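Local coordinates for protein pyruvate kinase (Cryptosporidium parvum, PDB 4DRS) that probably catalyses the last step of glycolysis, transferring the phosphoryl group of phosphoenolpyruvate to ADP to yield pyruvate and ATP, with potassium and magnesium as cofactors, at residues 268-273 against 291-296; 282-287 against 320-325; 66-71 against 370-375; 227-232 against 459-464. All blocks are in the same frame, centred on the assembly; numbering follows the deposited sequence.

Contact 1. Residues 268-273 against 291-296; sequences ISKIEN and MVARGD
Lys270 and Met291 lie side by side and point the same way, the lysine's methylenes running along the thioether. Lys270 CG is 3.7 Å from Met291 SD. Both chains are long and flexible enough to match each other's course: in methionine CG stands anti to the backbone N (chi1 -175°), while the lysine bends at chi3. Ile268 meets the base of the same methionine, crossing it obliquely with CG2 4.0 Å from Met291 CB. Lys270 carries its NZ on to Asp109 and Ser236, and NZ also forms a salt bridge with Glu272 OE2 at 3.5 Å, an oxygen that accepts from Phe237 N as well.

Beneath these side chains the backbones pair in parallel. Met291 N donates to Ser269 O at 2.8 Å, and Ile271 N returns to Met291 O at 2.9 Å, nearly in line with the carbonyl. Past the strands, Asp296 N reaches Glu272 O at 2.7 Å. Glu272 CB rests 3.8 Å from Gly295 CA, a close approach suited to glycine, whose positive phi also fits the turn.

These are adjacent strands of the TIM barrel, and ISKIEN belongs to the pyruvate kinase signature. Lys270 and Met291 face the interior with Ala234 of strand 232-235, whereas Ile271 and Val292 turn outward, Ile271 onto helix 280-286 and both residues onto helix 306-320.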
loop_
_atom_site.group_PDB
_atom_site.type_symbol
_atom_site.label_atom_id
_atom_site.label_comp_id
_atom_site.label_asym_id
_atom_site.label_seq_id
_atom_site.Cartn_x
_atom_site.Cartn_y
_atom_site.Cartn_z
ATOM N N ILE A 268 15.968 24.547 -23.215
ATOM C CA ILE A 268 15.066 23.419 -23.347
ATOM C C ILE A 268 15.577 22.552 -24.489
ATOM O O ILE A 268 15.559 22.965 -25.646
ATOM C CB ILE A 268 13.614 23.895 -23.580
ATOM C CG1 ILE A 268 13.169 24.762 -22.395
ATOM C CG2 ILE A 268 12.672 22.711 -23.781
ATOM C CD1 ILE A 268 11.876 25.501 -22.623
ATOM N N SER A 269 16.077 21.368 -24.155
ATOM C CA SER A 269 16.662 20.492 -25.159
ATOM C C SER A 269 15.595 19.632 -25.818
ATOM O O SER A 269 14.762 19.029 -25.137
ATOM C CB SER A 269 17.753 19.625 -24.549
ATOM O OG SER A 269 18.840 20.425 -24.122
ATOM N N LYS A 270 15.624 19.606 -27.147
ATOM C CA LYS A 270 14.682 18.830 -27.938
ATOM C C LYS A 270 15.284 17.482 -28.291
ATOM O O LYS A 270 16.317 17.403 -28.966
ATOM C CB LYS A 270 14.304 19.582 -29.214
ATOM C CG LYS A 270 13.507 20.859 -28.966
ATOM C CD LYS A 270 13.482 21.764 -30.185
ATOM C CE LYS A 270 12.753 21.121 -31.354
ATOM N NZ LYS A 270 12.850 21.982 -32.559
ATOM N N ILE A 271 14.640 16.426 -27.805
ATOM C CA ILE A 271 15.009 15.068 -28.149
ATOM C C ILE A 271 14.261 14.715 -29.427
ATOM O O ILE A 271 13.039 14.558 -29.422
ATOM C CB ILE A 271 14.676 14.085 -27.004
ATOM C CG1 ILE A 271 15.236 14.597 -25.663
ATOM C CG2 ILE A 271 15.171 12.676 -27.331
ATOM C CD1 ILE A 271 16.728 14.866 -25.648
ATOM N N GLU A 272 15.004 14.617 -30.522
ATOM C CA GLU A 272 14.425 14.481 -31.857
ATOM C C GLU A 272 15.023 13.314 -32.642
ATOM O O GLU A 272 14.693 13.118 -33.813
ATOM C CB GLU A 272 14.649 15.767 -32.662
ATOM C CG GLU A 272 13.905 16.983 -32.155
ATOM C CD GLU A 272 14.039 18.163 -33.088
ATOM O OE1 GLU A 272 13.334 18.200 -34.124
ATOM O OE2 GLU A 272 14.850 19.060 -32.780
ATOM N N ASN A 273 15.918 12.559 -32.012
ATOM C CA ASN A 273 16.532 11.403 -32.661
ATOM C C ASN A 273 17.071 10.369 -31.678
ATOM O O ASN A 273 17.050 10.591 -30.461
ATOM C CB ASN A 273 17.616 11.835 -33.670
ATOM C CG ASN A 273 18.824 12.486 -33.018
ATOM O OD1 ASN A 273 19.000 12.465 -31.798
ATOM N ND2 ASN A 273 19.679 13.066 -33.848
ATOM N N MET A 291 12.052 18.967 -24.383
ATOM C CA MET A 291 10.960 18.884 -25.344
ATOM C C MET A 291 11.056 17.569 -26.119
ATOM O O MET A 291 12.112 17.228 -26.655
ATOM C CB MET A 291 10.985 20.071 -26.305
ATOM C CG MET A 291 9.810 20.125 -27.275
ATOM S SD MET A 291 9.916 21.470 -28.487
ATOM C CE MET A 291 9.895 22.923 -27.431
ATOM N N VAL A 292 9.953 16.832 -26.148
ATOM C CA VAL A 292 9.842 15.635 -26.963
ATOM C C VAL A 292 9.132 16.019 -28.255
ATOM O O VAL A 292 7.962 16.410 -28.232
ATOM C CB VAL A 292 9.066 14.520 -26.237
ATOM C CG1 VAL A 292 8.953 13.288 -27.124
ATOM C CG2 VAL A 292 9.748 14.175 -24.920
ATOM N N ALA A 293 9.855 15.921 -29.369
ATOM C CA ALA A 293 9.346 16.351 -30.673
ATOM C C ALA A 293 9.569 15.314 -31.776
ATOM O O ALA A 293 10.374 14.395 -31.626
ATOM C CB ALA A 293 9.956 17.692 -31.066
ATOM N N ARG A 294 8.855 15.497 -32.886
ATOM C CA ARG A 294 8.825 14.555 -34.012
ATOM C C ARG A 294 10.221 14.232 -34.566
ATOM O O ARG A 294 10.643 13.071 -34.553
ATOM C CB ARG A 294 7.893 15.093 -35.111
ATOM C CG ARG A 294 7.195 14.026 -35.945
ATOM C CD ARG A 294 5.715 14.350 -36.139
ATOM N NE ARG A 294 5.018 13.341 -36.946
ATOM C CZ ARG A 294 3.695 13.209 -37.031
ATOM N NH1 ARG A 294 2.887 14.014 -36.356
ATOM N NH2 ARG A 294 3.178 12.261 -37.797
ATOM N N GLY A 295 10.926 15.260 -35.037
ATOM C CA GLY A 295 12.282 15.113 -35.575
ATOM C C GLY A 295 12.481 13.932 -36.511
ATOM O O GLY A 295 11.658 13.678 -37.392
ATOM N N ASP A 296 13.579 13.209 -36.305
ATOM C CA ASP A 296 13.935 12.052 -37.123
ATOM C C ASP A 296 13.589 10.718 -36.469
ATOM O O ASP A 296 13.645 9.676 -37.126
ATOM C CB ASP A 296 15.433 12.071 -37.448
ATOM C CG ASP A 296 15.793 13.106 -38.490
ATOM O OD1 ASP A 296 14.908 13.490 -39.290
ATOM O OD2 ASP A 296 16.969 13.531 -38.516
HETATM O O HOH W 1 10.326 18.116 -35.544
#

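Contact 2. Residues 282-287 against 320-325; sequences SICSES and AGKPVV
Lys322 lays its bent aliphatic chain across the C-terminal end of helix 280-286, with CD 3.4 Å from Ser287 O, and plants its amino group among three backbone carbonyls. NZ donates to Cys284 O at 2.8 Å, meeting that oxygen in the carbonyl plane, and to Ser287 O at 2.9 Å, where the approach is nearly straight on (C=O...N angle 162°). A third bond, to Ser285 O, is weak at 3.3 Å. Lysine suits the place because its chain can bend twice; the turn at chi2 (-78°) swings CD toward the helix end, and the turn at chi4 sets NZ between the oxygens. A positive group here would probably also be favoured by the partial negative charge that gathers at a helix C-terminus.

In the TIM barrel, residues 282-287 are the last turn of helix 280-286 with the residue after it, on the way to strand 289-293; the other segment leads from helix 306-320 into strand 324-327. Gly321, with positive phi, is the C-prime residue of a Schellman motif in which Lys322 N bonds to Cys317 O.

Below the polar grip lies a small apolar patch. Cys284 SG stands anti to the backbone N and comes within 4.3 Å of Lys322 CG and 4.4 Å of Ala320 CB; a thiol and a methyl are small enough to let the two chain parts come this close. On the helix side, Ser287 closes the last turn on itself. Its OG donates to Ile283 O at 2.7 Å from above the carbonyl plane, and its backbone N bonds to the same oxygen.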
loop_
_atom_site.group_PDB
_atom_site.type_symbol
_atom_site.label_atom_id
_atom_site.label_comp_id
_atom_site.label_asym_id
_atom_site.label_seq_id
_atom_site.Cartn_x
_atom_site.Cartn_y
_atom_site.Cartn_z
ATOM N N SER A 282 21.915 12.313 -19.495
ATOM C CA SER A 282 22.921 13.361 -19.538
ATOM C C SER A 282 22.306 14.698 -19.985
ATOM O O SER A 282 22.511 15.732 -19.346
ATOM C CB SER A 282 24.052 12.927 -20.474
ATOM O OG SER A 282 24.928 13.994 -20.783
ATOM N N ILE A 283 21.534 14.655 -21.067
ATOM C CA ILE A 283 20.895 15.841 -21.622
ATOM C C ILE A 283 19.906 16.459 -20.625
ATOM O O ILE A 283 19.962 17.663 -20.345
ATOM C CB ILE A 283 20.201 15.522 -22.964
ATOM C CG1 ILE A 283 21.237 15.042 -23.988
ATOM C CG2 ILE A 283 19.446 16.739 -23.483
ATOM C CD1 ILE A 283 20.663 14.275 -25.158
ATOM N N CYS A 284 19.027 15.621 -20.079
ATOM C CA CYS A 284 18.041 16.032 -19.084
ATOM C C CYS A 284 18.700 16.649 -17.853
ATOM O O CYS A 284 18.250 17.675 -17.348
ATOM C CB CYS A 284 17.174 14.841 -18.676
ATOM S SG CYS A 284 15.937 15.200 -17.407
ATOM N N SER A 285 19.768 16.017 -17.386
ATOM C CA SER A 285 20.532 16.488 -16.231
ATOM C C SER A 285 21.200 17.855 -16.470
ATOM O O SER A 285 21.316 18.662 -15.551
ATOM C CB SER A 285 21.579 15.439 -15.857
ATOM O OG SER A 285 22.418 15.896 -14.817
ATOM N N GLU A 286 21.631 18.106 -17.705
ATOM C CA GLU A 286 22.284 19.372 -18.057
ATOM C C GLU A 286 21.295 20.510 -18.335
ATOM O O GLU A 286 21.615 21.675 -18.117
ATOM C CB GLU A 286 23.194 19.194 -19.280
ATOM C CG GLU A 286 24.248 18.103 -19.152
ATOM C CD GLU A 286 25.555 18.592 -18.568
ATOM O OE1 GLU A 286 25.568 19.071 -17.409
ATOM O OE2 GLU A 286 26.581 18.484 -19.272
ATOM N N SER A 287 20.105 20.167 -18.823
ATOM C CA SER A 287 19.162 21.160 -19.339
ATOM C C SER A 287 18.240 21.745 -18.268
ATOM O O SER A 287 18.175 21.234 -17.158
ATOM C CB SER A 287 18.337 20.552 -20.477
ATOM O OG SER A 287 19.175 19.994 -21.475
ATOM N N ALA A 320 12.962 13.985 -12.006
ATOM C CA ALA A 320 14.039 14.977 -11.906
ATOM C C ALA A 320 13.521 16.375 -11.575
ATOM O O ALA A 320 14.304 17.261 -11.232
ATOM C CB ALA A 320 14.864 15.006 -13.184
ATOM N N GLY A 321 12.209 16.571 -11.675
ATOM C CA GLY A 321 11.621 17.888 -11.476
ATOM C C GLY A 321 12.013 18.884 -12.556
ATOM O O GLY A 321 12.108 20.084 -12.293
ATOM N N LYS A 322 12.258 18.384 -13.767
ATOM C CA LYS A 322 12.530 19.236 -14.924
ATOM C C LYS A 322 11.270 19.321 -15.781
ATOM O O LYS A 322 10.670 18.293 -16.087
ATOM C CB LYS A 322 13.687 18.678 -15.767
ATOM C CG LYS A 322 15.050 18.651 -15.089
ATOM C CD LYS A 322 15.710 20.022 -15.077
ATOM C CE LYS A 322 17.019 20.000 -14.302
ATOM N NZ LYS A 322 18.093 19.292 -15.055
ATOM N N PRO A 323 10.865 20.543 -16.175
ATOM C CA PRO A 323 9.665 20.687 -17.017
ATOM C C PRO A 323 9.828 19.934 -18.335
ATOM O O PRO A 323 10.912 19.947 -18.920
ATOM C CB PRO A 323 9.587 22.193 -17.288
ATOM C CG PRO A 323 10.505 22.835 -16.295
ATOM C CD PRO A 323 11.549 21.826 -15.942
ATOM N N VAL A 324 8.767 19.261 -18.775
ATOM C CA VAL A 324 8.785 18.526 -20.040
ATOM C C VAL A 324 7.647 18.961 -20.959
ATOM O O VAL A 324 6.494 19.083 -20.536
ATOM C CB VAL A 324 8.783 16.988 -19.838
ATOM C CG1 VAL A 324 7.513 16.520 -19.138
ATOM C CG2 VAL A 324 8.978 16.261 -21.165
ATOM N N VAL A 325 8.000 19.194 -22.219
ATOM C CA VAL A 325 7.067 19.667 -23.230
ATOM C C VAL A 325 6.783 18.553 -24.236
ATOM O O VAL A 325 7.703 18.020 -24.858
ATOM C CB VAL A 325 7.631 20.899 -23.974
ATOM C CG1 VAL A 325 6.630 21.420 -25.004
ATOM C CG2 VAL A 325 8.024 21.995 -22.992
#

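Contact 3. Residues 66-71 against 370-375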
loop_
_atom_site.group_PDB
_atom_site.type_symbol
_atom_site.label_atom_id
_atom_site.label_comp_id
_atom_site.label_asym_id
_atom_site.label_seq_id
_atom_site.Cartn_x
_atom_site.Cartn_y
_atom_site.Cartn_z
ATOM N N ILE A 66 -3.924 34.332 -26.370
ATOM C CA ILE A 66 -3.841 34.476 -24.919
ATOM C C ILE A 66 -5.186 34.116 -24.264
ATOM O O ILE A 66 -5.224 33.357 -23.292
ATOM C CB ILE A 66 -3.375 35.894 -24.502
ATOM C CG1 ILE A 66 -1.986 36.197 -25.093
ATOM C CG2 ILE A 66 -3.368 36.040 -22.979
ATOM C CD1 ILE A 66 -1.537 37.636 -24.961
ATOM N N ASP A 67 -6.282 34.640 -24.816
ATOM C CA ASP A 67 -7.622 34.386 -24.277
ATOM C C ASP A 67 -8.012 32.911 -24.337
ATOM O O ASP A 67 -8.752 32.424 -23.478
ATOM C CB ASP A 67 -8.670 35.237 -24.994
ATOM C CG ASP A 67 -8.624 36.703 -24.581
ATOM O OD1 ASP A 67 -7.949 37.032 -23.579
ATOM O OD2 ASP A 67 -9.272 37.531 -25.258
ATOM N N LYS A 68 -7.506 32.208 -25.348
ATOM C CA LYS A 68 -7.801 30.793 -25.530
ATOM C C LYS A 68 -6.918 29.910 -24.648
ATOM O O LYS A 68 -7.246 28.746 -24.406
ATOM C CB LYS A 68 -7.659 30.383 -27.004
ATOM C CG LYS A 68 -8.412 31.242 -28.017
ATOM C CD LYS A 68 -9.919 31.087 -27.917
ATOM C CE LYS A 68 -10.629 32.027 -28.883
ATOM N NZ LYS A 68 -12.103 32.048 -28.652
ATOM N N GLY A 69 -5.792 30.448 -24.182
ATOM C CA GLY A 69 -4.946 29.729 -23.231
ATOM C C GLY A 69 -3.446 29.681 -23.464
ATOM O O GLY A 69 -2.747 28.934 -22.776
ATOM N N MET A 70 -2.937 30.466 -24.414
ATOM C CA MET A 70 -1.491 30.461 -24.704
ATOM C C MET A 70 -0.672 30.950 -23.511
ATOM O O MET A 70 -0.900 32.048 -23.004
ATOM C CB MET A 70 -1.158 31.289 -25.957
ATOM C CG MET A 70 0.333 31.354 -26.285
ATOM S SD MET A 70 0.765 32.358 -27.724
ATOM C CE MET A 70 0.267 33.992 -27.181
ATOM N N SER A 71 0.267 30.121 -23.066
ATOM C CA SER A 71 1.196 30.487 -21.993
ATOM C C SER A 71 2.495 31.025 -22.580
ATOM O O SER A 71 3.068 31.988 -22.067
ATOM C CB SER A 71 1.527 29.275 -21.117
ATOM O OG SER A 71 0.363 28.663 -20.600
ATOM N N PHE A 370 -7.635 27.268 -38.793
ATOM C CA PHE A 370 -8.382 27.480 -37.550
ATOM C C PHE A 370 -7.473 27.481 -36.313
ATOM O O PHE A 370 -7.488 26.527 -35.528
ATOM C CB PHE A 370 -9.498 26.434 -37.408
ATOM C CG PHE A 370 -10.443 26.388 -38.580
ATOM C CD1 PHE A 370 -11.509 27.281 -38.669
ATOM C CD2 PHE A 370 -10.265 25.457 -39.600
ATOM C CE1 PHE A 370 -12.379 27.243 -39.751
ATOM C CE2 PHE A 370 -11.132 25.412 -40.683
ATOM C CZ PHE A 370 -12.189 26.307 -40.759
ATOM N N PRO A 371 -6.684 28.562 -36.130
ATOM C CA PRO A 371 -5.726 28.650 -35.024
ATOM C C PRO A 371 -6.392 28.785 -33.653
ATOM O O PRO A 371 -5.946 28.154 -32.691
ATOM C CB PRO A 371 -4.917 29.919 -35.347
ATOM C CG PRO A 371 -5.243 30.260 -36.766
ATOM C CD PRO A 371 -6.645 29.776 -36.964
ATOM N N PHE A 372 -7.446 29.596 -33.573
ATOM C CA PHE A 372 -8.134 29.868 -32.307
ATOM C C PHE A 372 -8.925 28.674 -31.779
ATOM O O PHE A 372 -8.921 28.410 -30.574
ATOM C CB PHE A 372 -9.046 31.090 -32.434
ATOM C CG PHE A 372 -8.331 32.333 -32.867
ATOM C CD1 PHE A 372 -7.599 33.086 -31.952
ATOM C CD2 PHE A 372 -8.386 32.755 -34.194
ATOM C CE1 PHE A 372 -6.938 34.234 -32.352
ATOM C CE2 PHE A 372 -7.725 33.904 -34.601
ATOM C CZ PHE A 372 -7.002 34.643 -33.678
ATOM N N ASP A 373 -9.597 27.964 -32.686
ATOM C CA ASP A 373 -10.358 26.763 -32.340
ATOM C C ASP A 373 -9.487 25.686 -31.687
ATOM O O ASP A 373 -9.876 25.098 -30.676
ATOM C CB ASP A 373 -11.059 26.194 -33.581
ATOM C CG ASP A 373 -12.208 27.067 -34.061
ATOM O OD1 ASP A 373 -13.012 27.527 -33.217
ATOM O OD2 ASP A 373 -12.316 27.284 -35.290
ATOM N N ALA A 374 -8.309 25.450 -32.264
ATOM C CA ALA A 374 -7.382 24.421 -31.789
ATOM C C ALA A 374 -6.931 24.632 -30.342
ATOM O O ALA A 374 -7.058 23.727 -29.512
ATOM C CB ALA A 374 -6.181 24.315 -32.721
ATOM N N VAL A 375 -6.418 25.826 -30.047
ATOM C CA VAL A 375 -5.970 26.179 -28.702
ATOM C C VAL A 375 -7.079 25.949 -27.682
ATOM O O VAL A 375 -6.853 25.347 -26.631
ATOM C CB VAL A 375 -5.512 27.651 -28.617
ATOM C CG1 VAL A 375 -4.946 27.964 -27.240
ATOM C CG2 VAL A 375 -4.476 27.950 -29.680
#
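Lys68, at the end of helix 59-68, lays its side chain against Val375 and across Phe372 at the start of helix 371-386. The work is done by its methylenes. CB, nearest the backbone, sits 3.6 Å from Val375 CG1; the bend at chi2 (-69°) then turns CD so that the chain runs past the first turn of the partner helix. Lys68 CG lies 3.8 Å from Phe372 O and near the plane of the phenyl ring, at its edge, and further out CE comes to 4.0 Å from Phe372 CB. The two side chains cross at about a right angle.

Gly69 follows, with a phi of 134° that glycine accepts readily. It ends the helix in a Schellman motif and brings the backbone close to Val375, whose CG1 is 4.0 Å from Gly69 N. Met70 continues the same approach through its backbone, with N 4.3 Å from that methyl, while its thioether leads away, packing on Leu65. The chain then enters strand 72-76, the second of the TIM barrel. The contact thus brings helix 59-68, between strands one and two, against helix 371-386, which comes after strand 358-361 and the short helix 363-366, where the ring of strands closes.

The contact is one of carbon packing. Branched Val375 packs with CG1 against the glycine turn, and lysine supplies an apolar stem whose amino group NZ stays 6.5 Å from the nearest opposite charge of the two segments, Asp373 OD1; any electrostatic help from that pair is probably slight.

Contact 4. Residues 227-232 against 459-464. With SO4 (sulfate ion), chain D.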
loop_
_atom_site.group_PDB
_atom_site.type_symbol
_atom_site.label_atom_id
_atom_site.label_comp_id
_atom_site.label_asym_id
_atom_site.label_seq_id
_atom_site.Cartn_x
_atom_site.Cartn_y
_atom_site.Cartn_z
ATOM N N LYS A 227 19.793 39.265 -27.027
ATOM C CA LYS A 227 19.655 40.676 -27.365
ATOM C C LYS A 227 18.285 41.226 -26.967
ATOM O O LYS A 227 18.198 42.272 -26.325
ATOM C CB LYS A 227 19.914 40.895 -28.861
ATOM C CG LYS A 227 19.974 42.360 -29.270
ATOM C CD LYS A 227 20.181 42.519 -30.768
ATOM C CE LYS A 227 20.029 43.975 -31.179
ATOM N NZ LYS A 227 20.522 44.231 -32.562
ATOM N N TYR A 228 17.225 40.511 -27.331
ATOM C CA TYR A 228 15.868 40.967 -27.041
ATOM C C TYR A 228 15.267 40.364 -25.771
ATOM O O TYR A 228 14.062 40.486 -25.536
ATOM C CB TYR A 228 14.951 40.743 -28.248
ATOM C CG TYR A 228 15.444 41.423 -29.503
ATOM C CD1 TYR A 228 15.786 42.777 -29.494
ATOM C CD2 TYR A 228 15.579 40.716 -30.694
ATOM C CE1 TYR A 228 16.247 43.407 -30.638
ATOM C CE2 TYR A 228 16.038 41.336 -31.846
ATOM C CZ TYR A 228 16.369 42.680 -31.812
ATOM O OH TYR A 228 16.827 43.301 -32.945
ATOM N N ASN A 229 16.107 39.723 -24.958
ATOM C CA ASN A 229 15.697 39.252 -23.634
ATOM C C ASN A 229 14.556 38.208 -23.671
ATOM O O ASN A 229 13.561 38.327 -22.951
ATOM C CB ASN A 229 15.321 40.458 -22.756
ATOM C CG ASN A 229 15.270 40.126 -21.279
ATOM O OD1 ASN A 229 15.859 39.146 -20.830
ATOM N ND2 ASN A 229 14.569 40.954 -20.512
ATOM N N LEU A 230 14.703 37.195 -24.519
ATOM C CA LEU A 230 13.731 36.107 -24.589
ATOM C C LEU A 230 13.840 35.171 -23.375
ATOM O O LEU A 230 14.784 35.264 -22.596
ATOM C CB LEU A 230 13.849 35.346 -25.920
ATOM C CG LEU A 230 13.027 35.893 -27.103
ATOM C CD1 LEU A 230 13.453 37.298 -27.504
ATOM C CD2 LEU A 230 13.095 34.963 -28.304
ATOM N N ASP A 231 12.869 34.280 -23.219
ATOM C CA ASP A 231 12.765 33.462 -22.012
ATOM C C ASP A 231 13.229 32.015 -22.161
ATOM O O ASP A 231 13.697 31.404 -21.190
ATOM C CB ASP A 231 11.335 33.509 -21.492
ATOM C CG ASP A 231 10.800 34.920 -21.433
ATOM O OD1 ASP A 231 11.284 35.698 -20.580
ATOM O OD2 ASP A 231 9.906 35.250 -22.247
ATOM N N PHE A 232 13.112 31.475 -23.368
ATOM C CA PHE A 232 13.482 30.088 -23.622
ATOM C C PHE A 232 14.230 29.938 -24.944
ATOM O O PHE A 232 13.938 30.638 -25.924
ATOM C CB PHE A 232 12.238 29.183 -23.630
ATOM C CG PHE A 232 11.318 29.399 -22.462
ATOM C CD1 PHE A 232 11.594 28.830 -21.223
ATOM C CD2 PHE A 232 10.179 30.180 -22.596
ATOM C CE1 PHE A 232 10.751 29.041 -20.140
ATOM C CE2 PHE A 232 9.330 30.391 -21.520
ATOM C CZ PHE A 232 9.614 29.818 -20.289
ATOM N N VAL A 459 11.237 36.304 -14.183
ATOM C CA VAL A 459 10.929 35.126 -13.368
ATOM C C VAL A 459 9.533 34.593 -13.695
ATOM O O VAL A 459 9.356 33.391 -13.886
ATOM C CB VAL A 459 11.073 35.425 -11.856
ATOM C CG1 VAL A 459 10.472 34.310 -11.005
ATOM C CG2 VAL A 459 12.539 35.638 -11.497
ATOM N N ALA A 460 8.556 35.490 -13.782
ATOM C CA ALA A 460 7.193 35.105 -14.141
ATOM C C ALA A 460 7.114 34.421 -15.519
ATOM O O ALA A 460 6.451 33.395 -15.666
ATOM C CB ALA A 460 6.265 36.308 -14.071
ATOM N N ARG A 461 7.798 34.976 -16.517
ATOM C CA ARG A 461 7.795 34.386 -17.858
ATOM C C ARG A 461 8.469 33.021 -17.868
ATOM O O ARG A 461 8.049 32.119 -18.595
ATOM C CB ARG A 461 8.496 35.287 -18.868
ATOM C CG ARG A 461 7.816 36.613 -19.144
ATOM C CD ARG A 461 8.671 37.442 -20.084
ATOM N NE ARG A 461 8.849 38.775 -19.532
ATOM C CZ ARG A 461 10.014 39.347 -19.256
ATOM N NH1 ARG A 461 11.163 38.738 -19.505
ATOM N NH2 ARG A 461 10.014 40.560 -18.741
ATOM N N GLY A 462 9.521 32.884 -17.066
ATOM C CA GLY A 462 10.248 31.632 -16.958
ATOM C C GLY A 462 9.364 30.521 -16.435
ATOM O O GLY A 462 9.524 29.358 -16.813
ATOM N N LEU A 463 8.413 30.888 -15.578
ATOM C CA LEU A 463 7.521 29.925 -14.938
ATOM C C LEU A 463 6.362 29.467 -15.828
ATOM O O LEU A 463 5.535 28.649 -15.409
ATOM C CB LEU A 463 6.979 30.496 -13.626
ATOM C CG LEU A 463 7.925 30.535 -12.421
ATOM C CD1 LEU A 463 7.319 31.380 -11.314
ATOM C CD2 LEU A 463 8.263 29.139 -11.906
ATOM N N LYS A 464 6.310 29.977 -17.054
ATOM C CA LYS A 464 5.204 29.667 -17.951
ATOM C C LYS A 464 5.293 28.273 -18.565
ATOM O O LYS A 464 4.405 27.870 -19.314
ATOM C CB LYS A 464 5.031 30.750 -19.019
ATOM C CG LYS A 464 4.624 32.120 -18.471
ATOM C CD LYS A 464 3.636 32.045 -17.310
ATOM C CE LYS A 464 2.249 31.579 -17.739
ATOM N NZ LYS A 464 1.497 30.993 -16.587
HETATM S S SO4 D . -0.828 33.771 -15.636
HETATM O O1 SO4 D . -1.488 34.829 -14.839
HETATM O O2 SO4 D . -1.584 32.504 -15.518
HETATM O O3 SO4 D . -0.813 34.202 -17.057
HETATM O O4 SO4 D . 0.554 33.581 -15.131
#
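Asp231 and Arg461 form a salt bridge across the junction of the TIM barrel and the C-terminal alpha/beta domain. Arg461 NH1 donates to Asp231 OD1 at 3.2 Å along a nearly straight N-H...O line (173°). The oxygen offers its syn lone pair and lies in the guanidinium plane, although the carboxylate plane is turned 43° against it. The arginine's stem takes part as well: its CD is 3.2 Å from Asp231 OD1 and its CB 3.5 Å from Asp231 CG, so that the carboxylate lies across the arginine stem. The chi3 torsion of -130° turns NE off the line of the extended stem.

Next to the bridge, Phe232 points its rim at the end of helix 457-462. Its CZ is 3.3 Å from Arg461 O, and Gly462 O lies in the ring plane at 3.5 Å from CZ, where ring hydrogens with their slight positive charge suit a carbonyl. Gly462 thus takes part through its backbone. Asp231 CB covers part of one face of the phenyl.

Further out, the acid is held by its second oxygen, OD2, which accepts from Ile106 N. Asn229 ends helix 215-226 in a Schellman motif, with positive phi that asparagine tolerates well, and its amide stands nearly perpendicular to the guanidinium. Arg461 NH2 bonds to a glycerol, and Thr103 touches the arginine. Beyond the helix, a sulfate probably brought by the crystallisation liquor accepts from Thr103 N, Thr471 N and Lys470 NZ, and its O4 lies 3.1 Å from Lys464 NZ, which donates to it.

Contacts 1 and 2 adjoin through neighbouring strands 289-293 and 324-327 of one barrel: Val292 N and Val325 O are 2.9 Å apart, probably hydrogen-bonded, and so are Ser269 OG and Ser287 OG at 2.7 Å. Contact 4 brings the alpha/beta domain to that barrel and touches contact 1 where Ile268 CD1 packs 3.6 Å from Phe232 CD1. It also meets contact 3, with Ser71 CB 3.7 Å from Lys464 O. Contacts 2 and 3 lie on opposite sides of the chain's centre, their own centres about 27 Å apart. ADP, not bound here, has been seen at Arg74: the Lys270 side chain is about 4 Å from that of Arg74, and those of Met70 and Phe232 are each about 8 Å from it.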